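Local coordinates for protein glycosyl hydrolase (Rhizobium leguminosarum bv. trifolii, PDB 5NDX) that probably hydrolyses O-glycosidic bonds as a family 39 glycoside hydrolase and is a bacterial orthologue of human alpha-L-iduronidase, at residues P435-I440 and V525-V530; A439-R444 and H496-V501; V530-P535 and A606-G611. The protein carries 2 engineered substitutions. One frame throughout, in Å; residues are numbered along the deposited sequence.

Contact 1: residues P435-I440 and V525-V530. Unlike the reference sequence in segment 435-440: Ile-440 (reference Leu).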
ATOM      1  N   PRO A 435       6.117 -23.817 -24.058  1.00 58.06           N
ATOM      2  CA  PRO A 435       7.339 -23.550 -24.836  1.00 59.76           C
ATOM      3  C   PRO A 435       7.267 -22.353 -25.786  1.00 55.81           C
ATOM      4  O   PRO A 435       6.195 -21.968 -26.205  1.00 57.17           O
ATOM      5  CB  PRO A 435       7.606 -24.897 -25.532  1.00 64.87           C
ATOM      6  CG  PRO A 435       7.134 -25.891 -24.498  1.00 64.20           C
ATOM      7  CD  PRO A 435       5.823 -25.268 -24.029  1.00 62.21           C
ATOM      8  N   GLY A 436       8.428 -21.743 -26.035  1.00 53.35           N
ATOM      9  CA  GLY A 436       8.528 -20.402 -26.617  1.00 48.84           C
ATOM     10  C   GLY A 436       9.445 -19.574 -25.738  1.00 48.14           C
ATOM     11  O   GLY A 436       9.777 -20.004 -24.635  1.00 51.87           O
ATOM     12  N   ARG A 437       9.869 -18.429 -26.248  1.00 43.46           N
ATOM     13  CA  ARG A 437      10.780 -17.518 -25.577  1.00 44.81           C
ATOM     14  C   ARG A 437      10.114 -16.953 -24.324  1.00 38.95           C
ATOM     15  O   ARG A 437       8.940 -16.537 -24.338  1.00 37.01           O
ATOM     16  CB  ARG A 437      11.046 -16.240 -26.369  1.00 48.38           C
ATOM     17  CG  ARG A 437      11.982 -16.217 -27.531  1.00 55.70           C
ATOM     18  CD  ARG A 437      11.612 -14.989 -28.386  1.00 59.10           C
ATOM     19  NE  ARG A 437      12.548 -13.880 -28.300  1.00 59.32           N
ATOM     20  CZ  ARG A 437      12.253 -12.585 -28.492  1.00 59.46           C
ATOM     21  NH1 ARG A 437      11.021 -12.157 -28.739  1.00 54.83           N
ATOM     22  NH2 ARG A 437      13.220 -11.680 -28.384  1.00 60.95           N
ATOM     23  N   HIS A 438      10.920 -16.799 -23.304  1.00 37.52           N
ATOM     24  CA  HIS A 438      10.515 -16.092 -22.094  1.00 36.69           C
ATOM     25  C   HIS A 438      11.603 -15.150 -21.698  1.00 36.17           C
ATOM     26  O   HIS A 438      12.804 -15.403 -21.947  1.00 37.89           O
ATOM     27  CB  HIS A 438      10.288 -17.097 -20.978  1.00 38.31           C
ATOM     28  CG  HIS A 438       9.090 -17.941 -21.187  1.00 39.23           C
ATOM     29  ND1 HIS A 438       7.872 -17.670 -20.595  1.00 43.33           N
ATOM     30  CD2 HIS A 438       8.902 -19.039 -21.940  1.00 40.85           C
ATOM     31  CE1 HIS A 438       6.994 -18.588 -20.958  1.00 41.67           C
ATOM     32  NE2 HIS A 438       7.588 -19.417 -21.787  1.00 41.73           N
ATOM     33  N   ALA A 439      11.195 -14.106 -21.001  1.00 34.32           N
ATOM     34  CA  ALA A 439      12.120 -13.142 -20.404  1.00 33.29           C
ATOM     35  C   ALA A 439      12.078 -13.303 -18.880  1.00 32.80           C
ATOM     36  O   ALA A 439      10.998 -13.522 -18.281  1.00 32.36           O
ATOM     37  CB  ALA A 439      11.735 -11.737 -20.794  1.00 31.96           C
ATOM     38  N   ILE A 440      13.265 -13.262 -18.280  1.00 32.24           N
ATOM     39  CA  ILE A 440      13.432 -13.362 -16.832  1.00 33.17           C
ATOM     40  C   ILE A 440      13.841 -11.983 -16.312  1.00 31.78           C
ATOM     41  O   ILE A 440      14.883 -11.482 -16.731  1.00 32.81           O
ATOM     42  CB  ILE A 440      14.493 -14.400 -16.473  1.00 34.48           C
ATOM     43  CG1 ILE A 440      14.139 -15.756 -17.103  1.00 36.13           C
ATOM     44  CG2 ILE A 440      14.619 -14.539 -14.940  1.00 34.12           C
ATOM     45  CD1 ILE A 440      15.294 -16.778 -17.005  1.00 38.78           C
ATOM     46  N   VAL A 525       8.112 -14.178 -18.137  1.00 32.87           N
ATOM     47  CA  VAL A 525       6.957 -13.798 -18.932  1.00 33.91           C
ATOM     48  C   VAL A 525       7.112 -14.282 -20.389  1.00 33.93           C
ATOM     49  O   VAL A 525       8.197 -14.240 -20.910  1.00 33.42           O
ATOM     50  CB  VAL A 525       6.685 -12.295 -18.886  1.00 33.83           C
ATOM     51  CG1 VAL A 525       6.423 -11.890 -17.467  1.00 35.02           C
ATOM     52  CG2 VAL A 525       7.827 -11.466 -19.445  1.00 36.12           C
ATOM     53  N   PRO A 526       6.017 -14.749 -21.028  1.00 36.10           N
ATOM     54  CA  PRO A 526       6.097 -15.204 -22.403  1.00 36.80           C
ATOM     55  C   PRO A 526       6.159 -14.036 -23.377  1.00 38.07           C
ATOM     56  O   PRO A 526       5.917 -12.913 -23.013  1.00 37.46           O
ATOM     57  CB  PRO A 526       4.806 -16.003 -22.591  1.00 37.86           C
ATOM     58  CG  PRO A 526       3.836 -15.314 -21.679  1.00 38.83           C
ATOM     59  CD  PRO A 526       4.676 -14.971 -20.456  1.00 37.23           C
ATOM     60  N   ASP A 527       6.542 -14.324 -24.607  1.00 41.43           N
ATOM     61  CA  ASP A 527       6.600 -13.349 -25.678  1.00 43.76           C
ATOM     62  C   ASP A 527       5.208 -13.304 -26.366  1.00 43.85           C
ATOM     63  O   ASP A 527       4.797 -14.273 -26.968  1.00 44.37           O
ATOM     64  CB  ASP A 527       7.694 -13.761 -26.666  1.00 45.16           C
ATOM     65  CG  ASP A 527       7.839 -12.804 -27.831  1.00 45.80           C
ATOM     66  OD1 ASP A 527       7.170 -11.775 -27.888  1.00 48.30           O
ATOM     67  OD2 ASP A 527       8.641 -13.101 -28.721  1.00 49.68           O
ATOM     68  N   VAL A 528       4.462 -12.212 -26.235  1.00 44.76           N
ATOM     69  CA  VAL A 528       3.148 -12.166 -26.890  1.00 46.33           C
ATOM     70  C   VAL A 528       3.279 -11.806 -28.396  1.00 46.63           C
ATOM     71  O   VAL A 528       2.308 -11.728 -29.048  1.00 47.15           O
ATOM     72  CB  VAL A 528       2.156 -11.224 -26.194  1.00 47.45           C
ATOM     73  CG1 VAL A 528       1.985 -11.627 -24.731  1.00 48.92           C
ATOM     74  CG2 VAL A 528       2.566  -9.735 -26.331  1.00 45.94           C
ATOM     75  N   GLY A 529       4.465 -11.513 -28.897  1.00 46.33           N
ATOM     76  CA  GLY A 529       4.651 -11.327 -30.303  1.00 48.93           C
ATOM     77  C   GLY A 529       4.577  -9.907 -30.825  1.00 50.62           C
ATOM     78  O   GLY A 529       4.947  -9.689 -31.967  1.00 51.38           O
ATOM     79  N   VAL A 530       4.116  -8.944 -30.017  1.00 47.33           N
ATOM     80  CA  VAL A 530       3.937  -7.547 -30.461  1.00 46.30           C
ATOM     81  C   VAL A 530       4.454  -6.600 -29.370  1.00 46.17           C
ATOM     82  O   VAL A 530       4.595  -7.020 -28.229  1.00 40.56           O
ATOM     83  CB  VAL A 530       2.436  -7.230 -30.733  1.00 47.39           C
ATOM     84  CG1 VAL A 530       1.927  -8.040 -31.916  1.00 52.12           C
ATOM     85  CG2 VAL A 530       1.546  -7.549 -29.558  1.00 45.16           C
TER
HETATM   86  O   HOH W   1       6.608 -17.352 -25.322  1.00 43.05           O
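Antiparallel strand pairing, finished off by a salt bridge, joins strand 436-445 to the end of strand 518-526 within the large mixed sheet of this hydrolase. Ala-439 and Val-525 form the hydrogen-bonded pair: Ala-439 N reaches Val-525 O at 3.0 Å, and Val-525 N returns the bond to Ala-439 O, also at 3.0 Å. Both bonds are nearly straight and lie in the carbonyl planes. On the face these two residues share, Ala-439 CB lies 4.1 Å from Val-525 CG2. The next pair, His-438 with Pro-526, is non-hydrogen-bonded, a position where the proline's lack of an N-H costs the pairing nothing. Their side chains occupy the other face, where the imidazole crosses the proline ring obliquely and CE1 of His-438 comes 3.8 Å from CB of Pro-526. NE2 of the same imidazole is hydrogen-bonded to the carbonyl of Val-434.

Beyond Pro-526 the pairing loosens. The direct bond from Asp-527 N to Arg-437 O is weak, and a water supplements it, donating to Arg-437 O at 2.7 Å and accepting from Asp-527 N at 3.1 Å. The side chains take over from there. Arg-437 bends at chi3 (106°), and its NH1 meets Asp-527 OD2 at 2.6 Å. The oxygen lies in the guanidinium plane, yet the nitrogen stands above the carboxylate plane, the two planes being 67° apart. OD1 receives Gly-529 N at 2.9 Å, closing an Asx turn, and also pairs with Arg-612.

Each carboxylate oxygen thus has an arginine partner, and OD1 a backbone N-H besides. Such surroundings would be expected to keep Asp-527 ionised and to fix its rotation where the strand gives way to loop.

Contact 2: residues A439-R444 and H496-V501. Unlike the reference sequence in segment 439-444: Ile-440 (reference Leu).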
ATOM      1  N   ALA A 439      11.195 -14.106 -21.001  1.00 34.32           N
ATOM      2  CA  ALA A 439      12.120 -13.142 -20.404  1.00 33.29           C
ATOM      3  C   ALA A 439      12.078 -13.303 -18.880  1.00 32.80           C
ATOM      4  O   ALA A 439      10.998 -13.522 -18.281  1.00 32.36           O
ATOM      5  CB  ALA A 439      11.735 -11.737 -20.794  1.00 31.96           C
ATOM      6  N   ILE A 440      13.265 -13.262 -18.280  1.00 32.24           N
ATOM      7  CA  ILE A 440      13.432 -13.362 -16.832  1.00 33.17           C
ATOM      8  C   ILE A 440      13.841 -11.983 -16.312  1.00 31.78           C
ATOM      9  O   ILE A 440      14.883 -11.482 -16.731  1.00 32.81           O
ATOM     10  CB  ILE A 440      14.493 -14.400 -16.473  1.00 34.48           C
ATOM     11  CG1 ILE A 440      14.139 -15.756 -17.103  1.00 36.13           C
ATOM     12  CG2 ILE A 440      14.619 -14.539 -14.940  1.00 34.12           C
ATOM     13  CD1 ILE A 440      15.294 -16.778 -17.005  1.00 38.78           C
ATOM     14  N   CYS A 441      13.010 -11.384 -15.441  1.00 31.45           N
ATOM     15  CA  CYS A 441      13.253 -10.098 -14.810  1.00 33.03           C
ATOM     16  C   CYS A 441      13.410 -10.347 -13.325  1.00 33.51           C
ATOM     17  O   CYS A 441      12.553 -10.996 -12.728  1.00 32.48           O
ATOM     18  CB  CYS A 441      12.081  -9.098 -15.000  1.00 36.22           C
ATOM     19  SG  CYS A 441      11.502  -9.067 -16.719  1.00 43.99           S
ATOM     20  N   LEU A 442      14.524  -9.866 -12.759  1.00 31.55           N
ATOM     21  CA  LEU A 442      14.820 -10.035 -11.354  1.00 31.33           C
ATOM     22  C   LEU A 442      14.882  -8.672 -10.687  1.00 29.92           C
ATOM     23  O   LEU A 442      15.753  -7.883 -11.000  1.00 31.75           O
ATOM     24  CB  LEU A 442      16.147 -10.749 -11.186  1.00 30.37           C
ATOM     25  CG  LEU A 442      16.298 -12.046 -11.973  1.00 32.28           C
ATOM     26  CD1 LEU A 442      17.754 -12.466 -11.985  1.00 33.58           C
ATOM     27  CD2 LEU A 442      15.404 -13.154 -11.445  1.00 33.28           C
ATOM     28  N   LEU A 443      13.941  -8.388  -9.809  1.00 29.63           N
ATOM     29  CA  LEU A 443      13.911  -7.140  -9.059  1.00 29.99           C
ATOM     30  C   LEU A 443      14.327  -7.427  -7.592  1.00 29.76           C
ATOM     31  O   LEU A 443      13.941  -8.462  -7.038  1.00 28.06           O
ATOM     32  CB  LEU A 443      12.511  -6.579  -9.071  1.00 31.40           C
ATOM     33  CG  LEU A 443      11.945  -6.246 -10.430  1.00 33.38           C
ATOM     34  CD1 LEU A 443      10.446  -6.114 -10.350  1.00 34.86           C
ATOM     35  CD2 LEU A 443      12.547  -4.918 -10.864  1.00 35.55           C
ATOM     36  N   ARG A 444      15.062  -6.498  -6.984  1.00 28.02           N
ATOM     37  CA  ARG A 444      15.645  -6.694  -5.665  1.00 29.09           C
ATOM     38  C   ARG A 444      15.588  -5.439  -4.839  1.00 28.35           C
ATOM     39  O   ARG A 444      15.930  -4.332  -5.314  1.00 29.21           O
ATOM     40  CB  ARG A 444      17.114  -7.123  -5.809  1.00 29.54           C
ATOM     41  CG  ARG A 444      17.973  -7.242  -4.545  1.00 29.76           C
ATOM     42  CD  ARG A 444      17.449  -8.234  -3.551  1.00 30.05           C
ATOM     43  NE  ARG A 444      17.492  -9.601  -4.021  1.00 30.34           N
ATOM     44  CZ  ARG A 444      18.610 -10.338  -4.161  1.00 30.01           C
ATOM     45  NH1 ARG A 444      19.813  -9.852  -3.906  1.00 30.35           N
ATOM     46  NH2 ARG A 444      18.513 -11.587  -4.571  1.00 30.83           N
ATOM     47  N   HIS A 496      19.898  -7.968 -12.132  1.00 32.40           N
ATOM     48  CA  HIS A 496      20.726  -8.149 -13.333  1.00 33.66           C
ATOM     49  C   HIS A 496      19.899  -7.695 -14.536  1.00 34.69           C
ATOM     50  O   HIS A 496      18.657  -7.578 -14.439  1.00 32.39           O
ATOM     51  CB  HIS A 496      21.061  -9.619 -13.572  1.00 33.43           C
ATOM     52  CG  HIS A 496      21.789 -10.245 -12.447  1.00 33.63           C
ATOM     53  ND1 HIS A 496      23.089  -9.912 -12.144  1.00 34.41           N
ATOM     54  CD2 HIS A 496      21.392 -11.132 -11.506  1.00 33.59           C
ATOM     55  CE1 HIS A 496      23.460 -10.567 -11.057  1.00 33.38           C
ATOM     56  NE2 HIS A 496      22.455 -11.315 -10.657  1.00 33.54           N
ATOM     57  N   PRO A 497      20.573  -7.474 -15.665  1.00 36.93           N
ATOM     58  CA  PRO A 497      19.836  -7.149 -16.877  1.00 36.68           C
ATOM     59  C   PRO A 497      18.895  -8.279 -17.256  1.00 35.15           C
ATOM     60  O   PRO A 497      19.147  -9.437 -16.963  1.00 33.70           O
ATOM     61  CB  PRO A 497      20.940  -6.971 -17.935  1.00 37.81           C
ATOM     62  CG  PRO A 497      22.093  -6.437 -17.140  1.00 40.26           C
ATOM     63  CD  PRO A 497      22.034  -7.215 -15.822  1.00 38.20           C
ATOM     64  N   ILE A 498      17.744  -7.904 -17.772  1.00 35.18           N
ATOM     65  CA  ILE A 498      16.728  -8.887 -18.142  1.00 36.37           C
ATOM     66  C   ILE A 498      17.380  -9.886 -19.117  1.00 36.62           C
ATOM     67  O   ILE A 498      18.109  -9.501 -20.017  1.00 35.06           O
ATOM     68  CB  ILE A 498      15.510  -8.170 -18.800  1.00 36.88           C
ATOM     69  CG1 ILE A 498      14.762  -7.331 -17.742  1.00 38.19           C
ATOM     70  CG2 ILE A 498      14.561  -9.160 -19.483  1.00 37.25           C
ATOM     71  CD1 ILE A 498      13.746  -6.372 -18.349  1.00 39.55           C
ATOM     72  N   SER A 499      17.145 -11.159 -18.913  1.00 36.87           N
ATOM     73  CA  SER A 499      17.585 -12.110 -19.901  1.00 39.88           C
ATOM     74  C   SER A 499      16.427 -12.794 -20.652  1.00 37.76           C
ATOM     75  O   SER A 499      15.365 -13.057 -20.090  1.00 37.95           O
ATOM     76  CB  SER A 499      18.544 -13.102 -19.277  1.00 43.45           C
ATOM     77  OG  SER A 499      18.087 -13.673 -18.147  1.00 42.91           O
ATOM     78  N   VAL A 500      16.633 -13.027 -21.932  1.00 34.12           N
ATOM     79  CA  VAL A 500      15.652 -13.705 -22.743  1.00 34.35           C
ATOM     80  C   VAL A 500      16.152 -15.119 -23.022  1.00 33.88           C
ATOM     81  O   VAL A 500      17.296 -15.337 -23.432  1.00 32.83           O
ATOM     82  CB  VAL A 500      15.384 -12.891 -24.050  1.00 35.71           C
ATOM     83  CG1 VAL A 500      14.429 -13.603 -24.981  1.00 35.91           C
ATOM     84  CG2 VAL A 500      14.837 -11.520 -23.713  1.00 36.29           C
ATOM     85  N   VAL A 501      15.308 -16.095 -22.775  1.00 35.89           N
ATOM     86  CA  VAL A 501      15.723 -17.502 -22.861  1.00 38.13           C
ATOM     87  C   VAL A 501      14.776 -18.195 -23.872  1.00 41.36           C
ATOM     88  O   VAL A 501      13.539 -18.053 -23.815  1.00 36.46           O
ATOM     89  CB  VAL A 501      15.595 -18.175 -21.478  1.00 39.29           C
ATOM     90  CG1 VAL A 501      15.870 -19.656 -21.577  1.00 43.70           C
ATOM     91  CG2 VAL A 501      16.612 -17.573 -20.494  1.00 36.81           C
TER
HETATM   92  O   HOH W   2      17.856 -11.548 -15.617  1.00 43.16           O
HETATM   93  O   HOH W   3      16.581  -9.213 -14.567  1.00 32.00           O
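Backbone bonds, bridging waters and apolar side chains together join strand 439-444 to the antiparallel segment 496-501. Ile-440 and Ser-499 form the hydrogen-bonded pair: Ile-440 N points almost straight at Ser-499 O, 2.8 Å away, and Ser-499 N answers to Ile-440 O at 3.2 Å.

Toward its N-terminal end, segment 496-501 bows away from the strand at His-496 and Pro-497, and water fills in. One molecule donates to both Pro-497 O and Ile-440 O; another donates to His-496 O and accepts from Leu-442 N at 2.8 Å.

Among the apolar contacts, Ile-498 is forked across the strand. Its CG1 lies 3.8 Å from Cys-441 SG, while CG2, anti to the backbone N, lies 4.0 Å from Ala-439 CB. An alanine here would remove both branches and would probably loosen the segment's hold on Ala-439 and Cys-441. On the other face, Ile-440 CD1 meets Val-501 CG2 at 3.8 Å, and Leu-442 CD1 approaches the edge of the His-496 ring, in its plane.

Strand 493-503 is outermost in the mixed sheet within this chain, with 436-445 between it and 518-526; regular pairing resumes where Leu-442 bonds to Leu-495.

Contact 3: residues V530-P535 and A606-G611. Unlike the reference sequence in segment 530-535: Ala-534 (reference Thr). Unlike the reference sequence in segment 606-611: Arg-607 (reference His). With SO4 (sulfate ion), chain H; SO4 (sulfate ion), chain G.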
ATOM      1  N   VAL A 530       4.116  -8.944 -30.017  1.00 47.33           N
ATOM      2  CA  VAL A 530       3.937  -7.547 -30.461  1.00 46.30           C
ATOM      3  C   VAL A 530       4.454  -6.600 -29.370  1.00 46.17           C
ATOM      4  O   VAL A 530       4.595  -7.020 -28.229  1.00 40.56           O
ATOM      5  CB  VAL A 530       2.436  -7.230 -30.733  1.00 47.39           C
ATOM      6  CG1 VAL A 530       1.927  -8.040 -31.916  1.00 52.12           C
ATOM      7  CG2 VAL A 530       1.546  -7.549 -29.558  1.00 45.16           C
ATOM      8  N   PRO A 531       4.693  -5.329 -29.705  1.00 45.96           N
ATOM      9  CA  PRO A 531       5.082  -4.395 -28.675  1.00 45.99           C
ATOM     10  C   PRO A 531       3.962  -4.173 -27.675  1.00 43.93           C
ATOM     11  O   PRO A 531       2.826  -4.488 -27.942  1.00 41.73           O
ATOM     12  CB  PRO A 531       5.393  -3.096 -29.451  1.00 48.15           C
ATOM     13  CG  PRO A 531       5.507  -3.513 -30.885  1.00 49.43           C
ATOM     14  CD  PRO A 531       4.550  -4.655 -31.017  1.00 49.19           C
ATOM     15  N   PRO A 532       4.301  -3.708 -26.481  1.00 42.43           N
ATOM     16  CA  PRO A 532       3.293  -3.445 -25.469  1.00 41.14           C
ATOM     17  C   PRO A 532       2.418  -2.228 -25.840  1.00 40.65           C
ATOM     18  O   PRO A 532       2.845  -1.359 -26.617  1.00 38.40           O
ATOM     19  CB  PRO A 532       4.141  -3.085 -24.259  1.00 42.33           C
ATOM     20  CG  PRO A 532       5.294  -2.392 -24.857  1.00 43.74           C
ATOM     21  CD  PRO A 532       5.599  -3.120 -26.134  1.00 43.37           C
ATOM     22  N   ALA A 533       1.239  -2.173 -25.252  1.00 40.22           N
ATOM     23  CA  ALA A 533       0.344  -1.072 -25.426  1.00 42.52           C
ATOM     24  C   ALA A 533       0.934   0.225 -24.838  1.00 43.94           C
ATOM     25  O   ALA A 533       1.619   0.250 -23.805  1.00 41.73           O
ATOM     26  CB  ALA A 533      -0.985  -1.389 -24.768  1.00 43.27           C
ATOM     27  N   ALA A 534       0.676   1.308 -25.542  1.00 42.51           N
ATOM     28  CA  ALA A 534       1.130   2.606 -25.122  1.00 41.98           C
ATOM     29  C   ALA A 534       0.453   3.029 -23.814  1.00 38.06           C
ATOM     30  O   ALA A 534      -0.659   2.601 -23.506  1.00 36.70           O
ATOM     31  CB  ALA A 534       0.903   3.624 -26.229  1.00 43.60           C
ATOM     32  N   PRO A 535       1.159   3.801 -22.990  1.00 35.97           N
ATOM     33  CA  PRO A 535       0.490   4.320 -21.788  1.00 36.95           C
ATOM     34  C   PRO A 535      -0.599   5.345 -22.142  1.00 36.16           C
ATOM     35  O   PRO A 535      -0.594   5.857 -23.239  1.00 35.33           O
ATOM     36  CB  PRO A 535       1.612   5.025 -21.016  1.00 37.42           C
ATOM     37  CG  PRO A 535       2.834   4.865 -21.809  1.00 38.57           C
ATOM     38  CD  PRO A 535       2.534   4.274 -23.139  1.00 36.81           C
ATOM     39  N   ALA A 606       6.164   2.743 -23.007  1.00 39.09           N
ATOM     40  CA  ALA A 606       6.219   1.462 -22.339  1.00 38.80           C
ATOM     41  C   ALA A 606       7.242   0.606 -23.054  1.00 40.27           C
ATOM     42  O   ALA A 606       7.435   0.776 -24.265  1.00 39.46           O
ATOM     43  CB  ALA A 606       4.867   0.788 -22.299  1.00 37.18           C
ATOM     44  N   ARG A 607       7.954  -0.224 -22.279  1.00 37.56           N
ATOM     45  CA  ARG A 607       8.917  -1.207 -22.775  1.00 40.31           C
ATOM     46  C   ARG A 607       8.614  -2.557 -22.157  1.00 38.24           C
ATOM     47  O   ARG A 607       8.403  -2.646 -20.953  1.00 37.27           O
ATOM     48  CB  ARG A 607      10.341  -0.831 -22.440  1.00 44.79           C
ATOM     49  CG  ARG A 607      10.945   0.142 -23.416  1.00 53.27           C
ATOM     50  CD  ARG A 607      12.462   0.014 -23.498  1.00 60.20           C
ATOM     51  NE  ARG A 607      12.915   1.140 -24.307  1.00 64.25           N
ATOM     52  CZ  ARG A 607      12.995   1.150 -25.634  1.00 68.83           C
ATOM     53  NH1 ARG A 607      12.730   0.060 -26.346  1.00 71.41           N
ATOM     54  NH2 ARG A 607      13.373   2.261 -26.264  1.00 70.22           N
ATOM     55  N   ASP A 608       8.526  -3.587 -22.980  1.00 35.26           N
ATOM     56  CA  ASP A 608       8.298  -4.897 -22.461  1.00 36.41           C
ATOM     57  C   ASP A 608       9.653  -5.523 -22.117  1.00 37.04           C
ATOM     58  O   ASP A 608      10.719  -4.952 -22.398  1.00 35.07           O
ATOM     59  CB  ASP A 608       7.460  -5.754 -23.396  1.00 38.08           C
ATOM     60  CG  ASP A 608       8.145  -6.092 -24.719  1.00 38.98           C
ATOM     61  OD1 ASP A 608       9.377  -5.969 -24.846  1.00 39.84           O
ATOM     62  OD2 ASP A 608       7.389  -6.498 -25.639  1.00 41.61           O
ATOM     63  N   ALA A 609       9.606  -6.710 -21.559  1.00 37.20           N
ATOM     64  CA  ALA A 609      10.841  -7.353 -21.117  1.00 37.88           C
ATOM     65  C   ALA A 609      11.694  -7.874 -22.295  1.00 39.63           C
ATOM     66  O   ALA A 609      12.855  -8.215 -22.106  1.00 39.42           O
ATOM     67  CB  ALA A 609      10.515  -8.456 -20.118  1.00 37.65           C
ATOM     68  N   PHE A 610      11.148  -7.876 -23.517  1.00 38.50           N
ATOM     69  CA  PHE A 610      11.912  -8.241 -24.693  1.00 38.78           C
ATOM     70  C   PHE A 610      12.578  -7.015 -25.333  1.00 40.93           C
ATOM     71  O   PHE A 610      13.076  -7.122 -26.405  1.00 41.79           O
ATOM     72  CB  PHE A 610      11.023  -9.030 -25.668  1.00 37.70           C
ATOM     73  CG  PHE A 610      10.444 -10.251 -25.040  1.00 37.28           C
ATOM     74  CD1 PHE A 610       9.301 -10.172 -24.279  1.00 37.83           C
ATOM     75  CD2 PHE A 610      11.106 -11.461 -25.111  1.00 38.81           C
ATOM     76  CE1 PHE A 610       8.786 -11.279 -23.647  1.00 37.14           C
ATOM     77  CE2 PHE A 610      10.606 -12.575 -24.455  1.00 37.42           C
ATOM     78  CZ  PHE A 610       9.452 -12.474 -23.725  1.00 37.14           C
ATOM     79  N   GLY A 611      12.585  -5.862 -24.663  1.00 42.43           N
ATOM     80  CA  GLY A 611      13.131  -4.640 -25.203  1.00 43.97           C
ATOM     81  C   GLY A 611      12.249  -3.874 -26.210  1.00 44.86           C
ATOM     82  O   GLY A 611      12.684  -2.874 -26.718  1.00 45.25           O
TER
HETATM   83  S   SO4 H 707      -1.590   0.699 -28.347  1.00111.18           S
HETATM   84  O1  SO4 H 707      -1.033  -0.651 -28.604  1.00113.18           O
HETATM   85  O2  SO4 H 707      -2.470   1.077 -29.480  1.00121.30           O
HETATM   86  O3  SO4 H 707      -2.387   0.655 -27.099  1.00105.49           O
HETATM   87  O4  SO4 H 707      -0.506   1.704 -28.246  1.00102.78           O
HETATM   88  S   SO4 G 706      13.520   2.099 -29.650  1.00118.48           S
HETATM   89  O1  SO4 G 706      14.563   1.621 -30.594  1.00122.87           O
HETATM   90  O2  SO4 G 706      12.894   0.937 -28.982  1.00117.46           O
HETATM   91  O3  SO4 G 706      14.142   2.984 -28.639  1.00117.42           O
HETATM   92  O4  SO4 G 706      12.481   2.855 -30.389  1.00120.73           O
HETATM   93  O   HOH W   4       4.772  -6.776 -25.520  1.00 40.01           O
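A proline-rich linker, 530-535, runs from the last strand of the large mixed sheet into the C-terminal beta domain, and here it packs against the end of strand 601-607 and the turn that follows. The meeting is apolar at its centre. Ala-606 points its methyl at the linker, where CB lies 4.1 Å from CG of Pro-532. The same methyl comes 3.6 Å from the carbonyl oxygen of Ala-533. Farther on, CD of Pro-535 approaches Ala-606 CB at 4.3 Å, so that the single methyl touches three linker residues.

The polar side belongs to Asp-608. Its CG sits in the crowded position between the backbone N and the carbonyl carbon (chi1 66°), and the side chain crosses the Pro-532 ring at about a right angle, with OD2 3.9 Å from Pro-532 CD. A water links the segments by donating to OD2 of Asp-608 at 2.6 Å and to O of Val-530 at 2.7 Å. OD2 also forms a salt bridge with NE of Arg-612, while OD1 takes a weak bond from Phe-610 N. These bonds hold the carboxylate at the head of a type I turn from Asp-608 to Gly-611.

Two sulfates, probably from the crystallisation liquor, lie nearby. Ala-534 N donates to O4 of one at 3.0 Å. Arg-607, whose CB leaves the strand on the side away from the linker and whose chain is extended from CG to NE, grips the other through both NH1 and NH2, NH2 reaching O3 at 2.6 Å.

A proline-bearing lead-in laid beside a strand end and its hairpin turn, in a domain whose four-stranded sheet has 601-607 between 566-572 and 618-620, is consistent with a fibronectin type III-like fold.

In the fold
From the N terminus, all three contacts come after the strands of the parallel barrel. Strand 436-445 opens contacts 1 and 2 together. Contact 2 closes first, returning the chain, after an excursion that is mostly loop with two helices (452-457 and 480-489), to 496-501; contact 1 closes later at 525-530, so contact 2 nests inside it and strand 436-445 is flanked by both partners. Contact 3 follows in series, sharing Val-530: it opens at the linker and closes at 606-611, spanning most of the C-terminal beta domain. The turn there reaches back, with Ala-609 packing on Ala-439 and Cys-441 and Phe-610 lying against Val-525 and Pro-526. The C-terminal domain is thereby docked on the mixed sheet.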